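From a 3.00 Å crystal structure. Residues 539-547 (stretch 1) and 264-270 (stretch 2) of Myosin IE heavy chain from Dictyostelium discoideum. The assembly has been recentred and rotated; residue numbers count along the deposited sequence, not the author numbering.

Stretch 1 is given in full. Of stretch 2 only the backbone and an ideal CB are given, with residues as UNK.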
# COMPACT_ATOMS: atom_id res chain seq x y z
N SER A 539 -33.79 8.20 -0.13
CA SER A 539 -34.01 9.63 0.01
C SER A 539 -32.78 10.31 0.63
O SER A 539 -32.64 11.54 0.55
CB SER A 539 -35.25 9.89 0.86
OG SER A 539 -35.07 9.36 2.16
N ASP A 540 -31.91 9.52 1.25
CA ASP A 540 -30.70 10.08 1.87
C ASP A 540 -29.76 10.54 0.77
O ASP A 540 -29.38 9.76 -0.10
CB ASP A 540 -29.99 9.03 2.74
CG ASP A 540 -28.78 9.60 3.48
OD1 ASP A 540 -27.68 8.99 3.45
OD2 ASP A 540 -28.93 10.68 4.11
N PRO A 541 -29.38 11.82 0.80
CA PRO A 541 -28.47 12.38 -0.20
C PRO A 541 -27.19 11.56 -0.39
O PRO A 541 -26.66 11.48 -1.49
CB PRO A 541 -28.20 13.79 0.32
CG PRO A 541 -28.33 13.62 1.81
CD PRO A 541 -29.58 12.77 1.90
N LEU A 542 -26.70 10.94 0.69
CA LEU A 542 -25.49 10.14 0.63
C LEU A 542 -25.74 8.83 -0.11
O LEU A 542 -25.17 8.57 -1.16
CB LEU A 542 -24.96 9.82 2.03
CG LEU A 542 -23.63 9.05 2.07
CD1 LEU A 542 -22.55 9.81 1.30
CD2 LEU A 542 -23.20 8.86 3.51
N VAL A 543 -26.61 8.01 0.46
CA VAL A 543 -26.94 6.73 -0.15
C VAL A 543 -27.02 6.85 -1.66
O VAL A 543 -26.21 6.28 -2.36
CB VAL A 543 -28.29 6.20 0.35
CG1 VAL A 543 -28.62 4.90 -0.34
CG2 VAL A 543 -28.24 6.00 1.85
N GLN A 544 -28.00 7.59 -2.15
CA GLN A 544 -28.14 7.73 -3.59
C GLN A 544 -26.88 8.29 -4.22
O GLN A 544 -26.64 8.11 -5.41
CB GLN A 544 -29.33 8.63 -3.92
CG GLN A 544 -29.13 10.08 -3.56
CD GLN A 544 -30.44 10.85 -3.63
OE1 GLN A 544 -31.34 10.63 -2.82
NE2 GLN A 544 -30.55 11.75 -4.60
N GLY A 545 -26.08 8.98 -3.41
CA GLY A 545 -24.83 9.53 -3.90
C GLY A 545 -23.89 8.40 -4.28
O GLY A 545 -23.19 8.44 -5.30
N LEU A 546 -23.87 7.36 -3.44
CA LEU A 546 -23.03 6.20 -3.68
C LEU A 546 -23.45 5.49 -4.97
O LEU A 546 -22.62 4.88 -5.62
CB LEU A 546 -23.10 5.22 -2.50
CG LEU A 546 -22.50 5.60 -1.13
CD1 LEU A 546 -21.08 6.10 -1.30
CD2 LEU A 546 -23.33 6.67 -0.48
N PHE A 547 -24.73 5.56 -5.32
CA PHE A 547 -25.24 4.95 -6.56
C PHE A 547 -25.91 6.00 -7.43
O PHE A 547 -27.12 6.18 -7.38
CB PHE A 547 -26.26 3.86 -6.25
CG PHE A 547 -25.75 2.78 -5.35
CD1 PHE A 547 -25.86 2.90 -3.97
CD2 PHE A 547 -25.18 1.64 -5.88
CE1 PHE A 547 -25.39 1.90 -3.13
CE2 PHE A 547 -24.71 0.63 -5.05
CZ PHE A 547 -24.82 0.75 -3.67
N UNK A 264 -23.16 11.83 10.68
CA UNK A 264 -24.36 11.04 10.85
C UNK A 264 -24.75 10.38 9.54
O UNK A 264 -25.24 9.25 9.54
CB UNK A 264 -25.51 11.91 11.38
N UNK A 265 -24.56 11.08 8.44
CA UNK A 265 -24.89 10.51 7.14
C UNK A 265 -24.06 9.23 6.94
O UNK A 265 -24.54 8.24 6.38
CB UNK A 265 -24.63 11.52 6.02
N UNK A 266 -22.82 9.25 7.43
CA UNK A 266 -21.92 8.11 7.32
C UNK A 266 -22.37 7.01 8.27
O UNK A 266 -22.51 5.85 7.87
CB UNK A 266 -20.48 8.52 7.62
N UNK A 267 -22.58 7.38 9.52
CA UNK A 267 -22.98 6.42 10.54
C UNK A 267 -24.13 5.52 10.09
O UNK A 267 -24.11 4.31 10.34
CB UNK A 267 -23.38 7.16 11.82
N UNK A 268 -25.12 6.11 9.44
CA UNK A 268 -26.27 5.35 8.98
C UNK A 268 -25.84 4.21 8.09
O UNK A 268 -26.24 3.06 8.32
CB UNK A 268 -27.25 6.26 8.24
N UNK A 269 -25.04 4.51 7.07
CA UNK A 269 -24.56 3.48 6.15
C UNK A 269 -23.82 2.37 6.90
O UNK A 269 -24.03 1.19 6.62
CB UNK A 269 -23.65 4.10 5.09
N UNK A 270 -22.97 2.73 7.85
CA UNK A 270 -22.28 1.68 8.59
C UNK A 270 -23.31 0.84 9.36
O UNK A 270 -23.23 -0.39 9.36
CB UNK A 270 -21.24 2.28 9.54

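The backbone of positions 264 to 270 is helical throughout, and it crosses the short helix 541-546 at 63°, with the axes 9.9 Å apart at their closest. Stretch 1 offers two features to this helix: the carboxylate of D540, and a patch of leucine carbons from L542 and L546. Helical angles alone disfavour proline and glycine, so the direction of each CA-to-CB bond carries most of the argument.

At position 264 the ideal CB has no atom of stretch 1 within 5.5 Å. Almost any helix-compatible residue would serve. The deposited residue is N264; its backbone O accepts a hydrogen bond from the backbone N of position 268, at 3.1 Å.

Position 265 is the tightest. Its CA lies 6.5 Å from the CA of L542, the nearest such pair across the two stretches, and its CB points toward stretch 1, 3.9 Å from L542 CD2 and 4.7 Å from D540 OD1. With a leucine so near, a small side chain is the natural choice: alanine, serine, perhaps cysteine or threonine, a hydroxyl being compatible with the nearby carboxylate. The residue is S265. Its OG lies 3.4 Å from L542 CB and 3.5 Å from D540 OD2, a polar neighbour of the acid without a hydrogen bond to it. The close approach also brings S265 O to 3.2 Å from L542 CD2.

Position 266 points away, although its ideal CB is still 4.9 Å from L542 CD2. Stretch 1 leaves the choice wide; the residue is I266, whose backbone N lies 4.0 Å from L542 CD2.

Position 267 also points away and meets nothing of stretch 1, so even a large side chain could be accommodated. It is W267, which makes no contact here.

Position 268 points toward stretch 1, yet no atom of it lies within 5.5 Å of the ideal CB. The attraction is more distant: the carboxylate of D540, whose OD1 caps the helix through a weak hydrogen bond from V543 N (3.3 Å). A long, positively charged side chain could span the gap, so lysine or arginine would suit, and glutamine could offer an uncharged donor. The residue is R268, and its NH1 forms a salt bridge with D540 OD2 at 2.8 Å. Thus the carboxylate of D540 both caps its own helix and pairs with the neighbouring one; OD1, the capping oxygen, is itself 3.0 Å from R268 NH1.

Position 269 points toward the leucine patch, its ideal CB 5.0 Å from L542 CD2. The space between calls for a medium-sized apolar side chain, such as isoleucine, leucine, methionine or valine. The residue is I269; its CD1 packs 3.3 Å from L542 CD2 and 3.7 Å from L546 CD2, touching both leucines one helical turn apart.

Position 270 is out of reach, and stretch 1 leaves its identity open. The residue is L270, whose backbone N bonds to I266 O at 3.2 Å.

Stretch 2 (264-270) NSIWRIL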
# COMPACT_ATOMS: atom_id res chain seq x y z
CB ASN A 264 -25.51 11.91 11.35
CG ASN A 264 -25.30 12.39 12.76
OD1 ASN A 264 -26.07 13.20 13.27
ND2 ASN A 264 -24.26 11.87 13.41
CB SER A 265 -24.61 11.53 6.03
OG SER A 265 -25.58 11.44 4.99
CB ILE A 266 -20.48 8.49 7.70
CG1 ILE A 266 -19.92 9.52 6.72
CG2 ILE A 266 -19.60 7.26 7.73
CD1 ILE A 266 -18.52 9.97 7.06
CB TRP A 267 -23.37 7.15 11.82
CG TRP A 267 -22.25 7.89 12.45
CD1 TRP A 267 -22.36 8.91 13.34
CD2 TRP A 267 -20.84 7.68 12.26
NE1 TRP A 267 -21.12 9.36 13.71
CE2 TRP A 267 -20.16 8.62 13.06
CE3 TRP A 267 -20.09 6.79 11.48
CZ2 TRP A 267 -18.77 8.69 13.12
CZ3 TRP A 267 -18.70 6.86 11.54
CH2 TRP A 267 -18.06 7.81 12.35
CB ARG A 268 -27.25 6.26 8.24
CG ARG A 268 -27.86 7.34 9.11
CD ARG A 268 -29.19 7.83 8.59
NE ARG A 268 -29.18 9.28 8.44
CZ ARG A 268 -28.67 9.90 7.39
NH1 ARG A 268 -28.12 9.19 6.40
NH2 ARG A 268 -28.68 11.23 7.33
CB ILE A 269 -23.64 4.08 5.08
CG1 ILE A 269 -24.49 4.89 4.11
CG2 ILE A 269 -22.89 2.99 4.35
CD1 ILE A 269 -23.70 5.65 3.10
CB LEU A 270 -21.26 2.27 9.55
CG LEU A 270 -19.97 2.81 8.94
CD1 LEU A 270 -19.01 3.12 10.07
CD2 LEU A 270 -19.35 1.81 7.99
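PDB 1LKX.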